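Local structure of predicted DNA-binding transcriptional regulator (Aliivibrio fischeri ES114, 7DWN) at the interface of chains A and B and the interface of chains A and C. The protein binds DNA and controls transcription as a tetrameric LysR-type regulator, probably recognising cis-regulatory regions of its target genes. Numbering follows the deposited sequence. Chains: chain A/B/C, Predicted DNA-binding transcriptional regulator.

Contacts 1, 2 and 3 lie along the face that chains A and B share. Contact 1 is about 29 Å from contact 2 and contact 3 about 12 Å from contact 2, measured between C-alpha centres. Contacts 1 and 2 use the same elements with the chains exchanged, the helix starting at residue 101 and strand 215-221, so they show two stretches of one two-fold pairing. Contact 3 adds A:Pro217 of that strand. Contact 4 joins A to C through their N-termini, about 58 Å from contact 3, again between C-alpha centres. Chain A thus has two different partners, which is how a tetramer can be built.

Contact 1: the interface of chains A and B. Residues chain A 109, 112-113, 116, 121; chain B 218-219, 230, 235.
A:Lys121 lays its CE carbon against the branch point of B:Ile218, and this is the tighter end of the contact. The two side chains cross at about a right angle, with CE 3.5 Å from B:Ile218 CB. A bend at the last torsion (chi4 52°) turns NZ back toward the strand, where this side-chain amino group makes a weak hydrogen bond to the carbonyl O of B:Ile218 (3.3 Å). Next along, A:Gln112 and B:Gln235 slide past each other in opposite directions, their amide planes nearly perpendicular. B:Gln235 NE2 lies 3.7 Å from A:Gln112 CG, so it meets the aliphatic stem rather than the amide oxygen. A:Gln112 has its CG anti to the backbone N (chi1 -173°) and bends at chi2, which sends OE1 toward the ring of B:Phe219, 3.9 Å from CD2. B:Leu230 CD1 covers one face of that ring, while its CD2 reaches A:Pro109 CA at 4.0 Å. The loose side is the rim around A:Gln113 and A:Asp116, both poorly ordered, which come near the tip of B:Gln235 without a bond being seen. With little polar bonding, the patch probably works mainly by packing helix 101-114 of one regulatory domain against its partner, and so may support the A-B pairing.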
loop_
_atom_site.group_PDB
_atom_site.type_symbol
_atom_site.label_atom_id
_atom_site.label_comp_id
_atom_site.label_asym_id
_atom_site.label_seq_id
_atom_site.Cartn_x
_atom_site.Cartn_y
_atom_site.Cartn_z
ATOM N N PRO A 109 -6.068 6.473 35.835
ATOM C CA PRO A 109 -6.158 7.372 37.005
ATOM C C PRO A 109 -5.237 6.983 38.156
ATOM O O PRO A 109 -4.597 7.862 38.755
ATOM C CB PRO A 109 -7.643 7.292 37.398
ATOM C CG PRO A 109 -8.218 6.130 36.626
ATOM C CD PRO A 109 -7.404 6.050 35.380
ATOM N N GLN A 112 -1.808 7.898 37.201
ATOM C CA GLN A 112 -1.685 9.348 37.239
ATOM C C GLN A 112 -1.442 9.831 38.657
ATOM O O GLN A 112 -0.672 10.771 38.879
ATOM C CB GLN A 112 -2.955 9.980 36.666
ATOM C CG GLN A 112 -2.904 11.487 36.494
ATOM C CD GLN A 112 -2.217 11.899 35.209
ATOM O OE1 GLN A 112 -1.760 11.054 34.439
ATOM N NE2 GLN A 112 -2.144 13.202 34.969
ATOM N N GLN A 113 -2.094 9.198 39.631
ATOM C CA GLN A 113 -1.808 9.548 41.015
ATOM C C GLN A 113 -0.427 9.056 41.434
ATOM O O GLN A 113 0.265 9.723 42.211
ATOM C CB GLN A 113 -2.884 8.996 41.946
ATOM C CG GLN A 113 -2.698 9.437 43.389
ATOM C CD GLN A 113 -2.402 10.921 43.511
ATOM O OE1 GLN A 113 -3.049 11.752 42.873
ATOM N NE2 GLN A 113 -1.413 11.260 44.331
ATOM N N ASP A 116 2.432 11.371 41.249
ATOM C CA ASP A 116 2.502 12.479 42.197
ATOM C C ASP A 116 3.270 12.154 43.473
ATOM O O ASP A 116 3.538 13.071 44.257
ATOM C CB ASP A 116 1.091 12.953 42.572
ATOM C CG ASP A 116 0.294 13.417 41.374
ATOM O OD1 ASP A 116 0.714 13.136 40.232
ATOM O OD2 ASP A 116 -0.753 14.067 41.575
ATOM N N LYS A 121 6.214 14.548 36.934
ATOM C CA LYS A 121 5.124 13.733 36.438
ATOM C C LYS A 121 5.260 13.588 34.931
ATOM O O LYS A 121 5.361 14.607 34.224
ATOM C CB LYS A 121 3.786 14.362 36.815
ATOM C CG LYS A 121 2.815 14.658 35.685
ATOM C CD LYS A 121 2.207 16.039 35.862
ATOM C CE LYS A 121 1.266 16.362 34.728
ATOM N NZ LYS A 121 0.268 15.276 34.524
ATOM N N ILE B 218 -1.352 18.695 30.276
ATOM C CA ILE B 218 -0.772 17.682 31.152
ATOM C C ILE B 218 -1.213 16.271 30.804
ATOM O O ILE B 218 -0.620 15.312 31.321
ATOM C CB ILE B 218 -1.083 17.974 32.637
ATOM C CG1 ILE B 218 -2.578 17.817 32.912
ATOM C CG2 ILE B 218 -0.607 19.364 33.023
ATOM C CD1 ILE B 218 -2.914 17.726 34.382
ATOM N N PHE B 219 -2.222 16.101 29.955
ATOM C CA PHE B 219 -2.734 14.779 29.631
ATOM C C PHE B 219 -3.536 14.871 28.343
ATOM O O PHE B 219 -4.326 15.800 28.167
ATOM C CB PHE B 219 -3.608 14.231 30.767
ATOM C CG PHE B 219 -4.129 12.844 30.521
ATOM C CD1 PHE B 219 -5.325 12.647 29.850
ATOM C CD2 PHE B 219 -3.429 11.737 30.971
ATOM C CE1 PHE B 219 -5.805 11.374 29.626
ATOM C CE2 PHE B 219 -3.909 10.458 30.751
ATOM C CZ PHE B 219 -5.098 10.277 30.078
ATOM N N LEU B 230 -10.565 11.994 34.801
ATOM C CA LEU B 230 -9.428 12.743 35.332
ATOM C C LEU B 230 -9.841 14.126 35.827
ATOM O O LEU B 230 -9.205 14.669 36.736
ATOM C CB LEU B 230 -8.323 12.848 34.282
ATOM C CG LEU B 230 -7.549 11.558 34.002
ATOM C CD1 LEU B 230 -6.320 11.841 33.158
ATOM C CD2 LEU B 230 -7.159 10.874 35.302
ATOM N N GLN B 235 -7.713 16.579 38.602
ATOM C CA GLN B 235 -6.421 16.680 37.934
ATOM C C GLN B 235 -6.298 17.922 37.063
ATOM O O GLN B 235 -5.184 18.414 36.858
ATOM C CB GLN B 235 -6.161 15.435 37.084
ATOM C CG GLN B 235 -5.994 14.165 37.893
ATOM C CD GLN B 235 -4.870 14.269 38.903
ATOM O OE1 GLN B 235 -5.078 14.076 40.101
ATOM N NE2 GLN B 235 -3.668 14.577 38.426
#

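Contact 2: the interface of chains A and B. Residues chain A 219-223; chain B 104, 125-128.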
loop_
_atom_site.group_PDB
_atom_site.type_symbol
_atom_site.label_atom_id
_atom_site.label_comp_id
_atom_site.label_asym_id
_atom_site.label_seq_id
_atom_site.Cartn_x
_atom_site.Cartn_y
_atom_site.Cartn_z
ATOM N N PHE A 219 -28.793 -8.286 22.326
ATOM C CA PHE A 219 -27.967 -7.105 22.133
ATOM C C PHE A 219 -26.509 -7.532 22.157
ATOM O O PHE A 219 -26.114 -8.342 22.999
ATOM C CB PHE A 219 -28.239 -6.061 23.224
ATOM C CG PHE A 219 -27.363 -4.847 23.140
ATOM C CD1 PHE A 219 -27.740 -3.757 22.373
ATOM C CD2 PHE A 219 -26.170 -4.789 23.841
ATOM C CE1 PHE A 219 -26.939 -2.635 22.298
ATOM C CE2 PHE A 219 -25.365 -3.671 23.770
ATOM C CZ PHE A 219 -25.750 -2.591 22.996
ATOM N N SER A 220 -25.721 -6.986 21.235
ATOM C CA SER A 220 -24.295 -7.266 21.169
ATOM C C SER A 220 -23.523 -5.957 21.128
ATOM O O SER A 220 -23.977 -4.976 20.533
ATOM C CB SER A 220 -23.942 -8.117 19.944
ATOM O OG SER A 220 -22.578 -8.502 19.975
ATOM N N SER A 221 -22.357 -5.947 21.771
ATOM C CA SER A 221 -21.504 -4.770 21.779
ATOM C C SER A 221 -20.094 -5.180 22.169
ATOM O O SER A 221 -19.899 -6.104 22.962
ATOM C CB SER A 221 -22.026 -3.698 22.742
ATOM O OG SER A 221 -21.255 -2.513 22.653
ATOM N N SER A 222 -19.116 -4.480 21.601
ATOM C CA SER A 222 -17.726 -4.665 21.987
ATOM C C SER A 222 -17.330 -3.794 23.169
ATOM O O SER A 222 -16.213 -3.935 23.676
ATOM C CB SER A 222 -16.801 -4.367 20.802
ATOM O OG SER A 222 -16.898 -3.009 20.407
ATOM N N MET A 223 -18.213 -2.906 23.617
ATOM C CA MET A 223 -17.923 -1.976 24.700
ATOM C C MET A 223 -18.507 -2.512 26.000
ATOM O O MET A 223 -19.724 -2.696 26.111
ATOM C CB MET A 223 -18.485 -0.590 24.382
ATOM C CG MET A 223 -17.819 0.076 23.190
ATOM S SD MET A 223 -18.733 1.497 22.563
ATOM C CE MET A 223 -20.184 0.686 21.902
ATOM N N ALA B 104 -22.614 6.197 21.716
ATOM C CA ALA B 104 -23.243 4.909 21.988
ATOM C C ALA B 104 -23.843 4.895 23.388
ATOM O O ALA B 104 -25.047 4.665 23.558
ATOM C CB ALA B 104 -22.231 3.775 21.815
ATOM N N SER B 125 -26.283 -4.322 17.296
ATOM C CA SER B 125 -24.889 -4.745 17.409
ATOM C C SER B 125 -24.052 -3.475 17.336
ATOM O O SER B 125 -23.841 -2.931 16.249
ATOM C CB SER B 125 -24.514 -5.735 16.312
ATOM O OG SER B 125 -23.122 -6.006 16.327
ATOM N N VAL B 126 -23.580 -3.001 18.486
ATOM C CA VAL B 126 -22.938 -1.696 18.599
ATOM C C VAL B 126 -21.435 -1.901 18.739
ATOM O O VAL B 126 -20.970 -2.490 19.722
ATOM C CB VAL B 126 -23.499 -0.896 19.783
ATOM C CG1 VAL B 126 -23.053 0.555 19.702
ATOM C CG2 VAL B 126 -25.016 -0.994 19.818
ATOM N N GLU B 127 -20.675 -1.402 17.768
ATOM C CA GLU B 127 -19.223 -1.517 17.777
ATOM C C GLU B 127 -18.582 -0.134 17.797
ATOM O O GLU B 127 -19.125 0.830 17.247
ATOM C CB GLU B 127 -18.714 -2.308 16.563
ATOM C CG GLU B 127 -19.096 -3.783 16.577
ATOM C CD GLU B 127 -18.294 -4.593 17.581
ATOM O OE1 GLU B 127 -17.049 -4.466 17.593
ATOM O OE2 GLU B 127 -18.908 -5.354 18.360
ATOM N N ALA B 128 -17.410 -0.056 18.427
ATOM C CA ALA B 128 -16.681 1.201 18.520
ATOM C C ALA B 128 -16.190 1.639 17.145
ATOM O O ALA B 128 -15.656 0.840 16.371
ATOM C CB ALA B 128 -15.503 1.066 19.484
HETATM O O HOH W 1 -21.402 -5.959 18.546
#
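B:Val126 packs between A:Phe219 and A:Met223 while its backbone is held on both sides of CA. Its N-H donates to A:Ser220 O at 2.9 Å, nearly straight (165° at H). Its CB sits beside the hydroxyl of A:Ser221, and from there the two methyls part. CG1, anti to the backbone N (chi1 -167°), meets the terminal methyl of A:Met223, with CE 3.6 Å away. CG2 meets the CE1-CZ rim of the A:Phe219 ring from outside, somewhat above its plane, 3.5 Å from CE1. The bend at chi3 of A:Met223 also brings its CE to B:Ala104 CB, closing the apolar side. On the polar side, the hydroxyl OG of A:Ser221 donates to B:Val126 O at 2.9 Å, tilted 28° from the carbonyl plane. The same OG accepts the N-H of A:Met223, which fixes its rotation and ties the turn after the strand to the bond across the interface. A:Ser222 N adds a weak bond to B:Val126 O. Across the strands, one water links A:Ser220 OG, B:Ser125 OG and the carboxylate of B:Glu127, whose OE2 is 2.6 Å from it; that glutamate is poorly ordered. A:Ser220 forms a parallel bridge with B:Ser125 and A:Ser221 with B:Val126, so strand 215-221 runs beside strand 123-128 at the meeting of the two regulatory domains.

Contact 3: the interface of chains A and B. Residues chain A 193, 198, 210, 217; chain B 86, 89.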
loop_
_atom_site.group_PDB
_atom_site.type_symbol
_atom_site.label_atom_id
_atom_site.label_comp_id
_atom_site.label_asym_id
_atom_site.label_seq_id
_atom_site.Cartn_x
_atom_site.Cartn_y
_atom_site.Cartn_z
ATOM N N TRP A 193 -29.903 -11.813 27.001
ATOM C CA TRP A 193 -28.457 -11.876 27.120
ATOM C C TRP A 193 -27.850 -10.718 26.343
ATOM O O TRP A 193 -28.114 -10.560 25.143
ATOM C CB TRP A 193 -27.950 -13.224 26.605
ATOM C CG TRP A 193 -26.473 -13.399 26.628
ATOM C CD1 TRP A 193 -25.585 -12.827 27.489
ATOM C CD2 TRP A 193 -25.704 -14.207 25.733
ATOM N NE1 TRP A 193 -24.307 -13.233 27.186
ATOM C CE2 TRP A 193 -24.354 -14.079 26.109
ATOM C CE3 TRP A 193 -26.028 -15.025 24.648
ATOM C CZ2 TRP A 193 -23.330 -14.742 25.439
ATOM C CZ3 TRP A 193 -25.013 -15.680 23.985
ATOM C CH2 TRP A 193 -23.678 -15.535 24.381
ATOM N N SER A 198 -18.680 -12.687 19.767
ATOM C CA SER A 198 -18.186 -13.991 20.194
ATOM C C SER A 198 -16.739 -14.227 19.784
ATOM O O SER A 198 -16.097 -15.134 20.324
ATOM C CB SER A 198 -19.079 -15.103 19.642
ATOM O OG SER A 198 -20.407 -14.970 20.115
ATOM N N ARG A 210 -20.945 -21.253 27.585
ATOM C CA ARG A 210 -22.243 -21.079 26.930
ATOM C C ARG A 210 -23.195 -22.263 27.140
ATOM O O ARG A 210 -24.391 -22.061 27.385
ATOM C CB ARG A 210 -22.046 -20.831 25.436
ATOM C CG ARG A 210 -23.276 -20.250 24.773
ATOM C CD ARG A 210 -22.982 -19.746 23.377
ATOM N NE ARG A 210 -24.079 -18.927 22.875
ATOM C CZ ARG A 210 -25.180 -19.415 22.315
ATOM N NH1 ARG A 210 -25.333 -20.725 22.177
ATOM N NH2 ARG A 210 -26.130 -18.594 21.888
ATOM N N PRO A 217 -29.716 -14.089 22.915
ATOM C CA PRO A 217 -29.015 -12.815 22.691
ATOM C C PRO A 217 -29.978 -11.751 22.186
ATOM O O PRO A 217 -30.646 -11.940 21.168
ATOM C CB PRO A 217 -27.961 -13.170 21.630
ATOM C CG PRO A 217 -27.948 -14.673 21.554
ATOM C CD PRO A 217 -29.320 -15.113 21.935
ATOM N N ASP B 86 -20.473 -14.512 14.517
ATOM C CA ASP B 86 -20.985 -13.530 15.471
ATOM C C ASP B 86 -22.367 -13.026 15.061
ATOM O O ASP B 86 -23.274 -12.920 15.896
ATOM C CB ASP B 86 -20.020 -12.358 15.609
ATOM C CG ASP B 86 -18.662 -12.784 16.096
ATOM O OD1 ASP B 86 -18.574 -13.823 16.784
ATOM O OD2 ASP B 86 -17.683 -12.077 15.785
ATOM N N GLN B 89 -25.738 -15.627 14.991
ATOM C CA GLN B 89 -26.310 -15.935 16.297
ATOM C C GLN B 89 -27.386 -14.924 16.669
ATOM O O GLN B 89 -28.412 -15.282 17.258
ATOM C CB GLN B 89 -25.203 -15.967 17.350
ATOM C CG GLN B 89 -25.625 -16.532 18.690
ATOM C CD GLN B 89 -24.463 -16.634 19.656
ATOM O OE1 GLN B 89 -24.057 -17.730 20.040
ATOM N NE2 GLN B 89 -23.918 -15.488 20.051
#
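This is a polar interface between the end of the long helix 61-89 of chain B, the family's linker helix, and the regulatory domain of chain A; it probably braces the helix end against the neighbouring subunit. B:Gln89 does most of the touching. Its chain leaves anti to the backbone N (chi1 -169°) and stays extended, carrying the amide to A:Arg210, which reaches toward it tip to tip. The amide and guanidinium planes are 14° apart, and OE1 lies over the guanidinium face, implausibly close to it, 2.9 Å from A:Arg210 NH2. The N-H groups point away from OE1, so no hydrogen bond is seen; the close approach is doubtful, and one of the two groups may be imperfectly placed. On the other branch of the amide, NE2 comes 3.5 Å from A:Ser198 OG and near the far rim of A:Trp193, at 4.1 Å from CZ3. A:Pro217 CG packs against the stem at B:Gln89 CG. One helical turn back, B:Asp86 sets its carboxylate oxygen OD1 beside A:Ser198 CB, 3.2 Å away; the backbone N-H of A:Ser198 is turned elsewhere and does not bond to it. For the protein, the site may help to set where the linker leaves the paired regulatory domains toward the DNA-binding unit.

Contact 4: the interface of chains A and C. Residues chain A 2-6; chain C 2-4.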
loop_
_atom_site.group_PDB
_atom_site.type_symbol
_atom_site.label_atom_id
_atom_site.label_comp_id
_atom_site.label_asym_id
_atom_site.label_seq_id
_atom_site.Cartn_x
_atom_site.Cartn_y
_atom_site.Cartn_z
ATOM N N ASN A 2 21.081 23.115 -0.453
ATOM C CA ASN A 2 20.090 23.498 0.547
ATOM C C ASN A 2 18.856 24.057 -0.153
ATOM O O ASN A 2 18.885 25.173 -0.681
ATOM C CB ASN A 2 20.670 24.517 1.524
ATOM C CG ASN A 2 19.734 24.810 2.681
ATOM O OD1 ASN A 2 18.993 23.936 3.130
ATOM N ND2 ASN A 2 19.759 26.047 3.166
ATOM N N VAL A 3 17.775 23.284 -0.146
ATOM C CA VAL A 3 16.483 23.737 -0.641
ATOM C C VAL A 3 15.666 24.239 0.540
ATOM O O VAL A 3 15.594 23.579 1.584
ATOM C CB VAL A 3 15.744 22.610 -1.380
ATOM C CG1 VAL A 3 14.418 23.116 -1.928
ATOM C CG2 VAL A 3 16.609 22.046 -2.494
ATOM N N GLU A 4 15.060 25.411 0.382
ATOM C CA GLU A 4 14.172 25.974 1.388
ATOM C C GLU A 4 12.730 25.716 0.970
ATOM O O GLU A 4 12.347 26.012 -0.166
ATOM C CB GLU A 4 14.434 27.473 1.564
ATOM C CG GLU A 4 15.918 27.832 1.659
ATOM C CD GLU A 4 16.163 29.189 2.298
ATOM O OE1 GLU A 4 15.252 29.698 2.985
ATOM O OE2 GLU A 4 17.268 29.745 2.117
ATOM N N SER A 5 11.938 25.152 1.889
ATOM C CA SER A 5 10.582 24.717 1.550
ATOM C C SER A 5 9.709 25.875 1.079
ATOM O O SER A 5 8.812 25.685 0.239
ATOM C CB SER A 5 9.940 24.025 2.752
ATOM O OG SER A 5 9.843 24.909 3.856
ATOM N N LYS A 6 9.949 27.079 1.608
ATOM C CA LYS A 6 9.202 28.238 1.142
ATOM C C LYS A 6 9.394 28.448 -0.354
ATOM O O LYS A 6 8.473 28.903 -1.036
ATOM C CB LYS A 6 9.609 29.487 1.930
ATOM C CG LYS A 6 10.982 30.042 1.595
ATOM C CD LYS A 6 11.255 31.314 2.379
ATOM C CE LYS A 6 12.554 31.966 1.942
ATOM N NZ LYS A 6 12.872 33.168 2.761
ATOM N N ASN C 2 9.446 27.713 7.166
ATOM C CA ASN C 2 10.519 27.481 6.204
ATOM C C ASN C 2 11.489 26.465 6.788
ATOM O O ASN C 2 12.234 26.780 7.721
ATOM C CB ASN C 2 11.243 28.783 5.858
ATOM C CG ASN C 2 12.286 28.600 4.775
ATOM O OD1 ASN C 2 12.091 27.826 3.837
ATOM N ND2 ASN C 2 13.404 29.303 4.903
ATOM N N VAL C 3 11.483 25.253 6.241
ATOM C CA VAL C 3 12.429 24.208 6.616
ATOM C C VAL C 3 13.535 24.181 5.572
ATOM O O VAL C 3 13.266 24.030 4.374
ATOM C CB VAL C 3 11.743 22.837 6.726
ATOM C CG1 VAL C 3 12.767 21.750 7.006
ATOM C CG2 VAL C 3 10.680 22.858 7.807
ATOM N N GLU C 4 14.778 24.329 6.022
ATOM C CA GLU C 4 15.931 24.250 5.138
ATOM C C GLU C 4 16.455 22.820 5.127
ATOM O O GLU C 4 16.644 22.215 6.186
ATOM C CB GLU C 4 17.022 25.225 5.583
ATOM C CG GLU C 4 16.512 26.638 5.834
ATOM C CD GLU C 4 17.621 27.672 5.853
ATOM O OE1 GLU C 4 18.664 27.438 5.208
ATOM O OE2 GLU C 4 17.449 28.721 6.514
#
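Two N-terminal segments, from A and C, run antiparallel here about a two-fold axis, joining the DNA-binding heads of two subunits into a pair. A:Glu4 and C:Glu4 lie side by side and point the same way, their carboxylate planes 2° apart and stacked, with A:Glu4 OE2 4.1 Å from C:Glu4 OE1. Each carboxylate is met by an asparagine amide of the other chain. A:Asn2 ND2 gives its N-H to C:Glu4 OE1 at 2.7 Å, which receives it on its anti lone pair, in the amide plane of A:Asn2. C:Asn2 ND2 does the same for A:Glu4 OE1, also 2.7 Å, though on an anti approach 24° out of the carboxylate plane. These donors may ease the repulsion of two like charges, which could otherwise favour a proton on one of them. The first N-H groups of helix 5-17 in chain A are taken by chain C: A:Ser5 N by C:Val3 O at 3.0 Å, and A:Lys6 N by the amide oxygen OD1 of C:Asn2, a nearly straight bond. A:Ser5 OG, held between its backbone N and carbonyl carbon (chi1 61°), accepts C:Val3 N at 2.9 Å. A:Lys6 runs extended past the amide of C:Asn2, A:Lys6 CG 3.7 Å from C:Asn2 CG. Each chain so caps its partner's first helix, which should help fix the spacing of the two helix-turn-helix units on DNA.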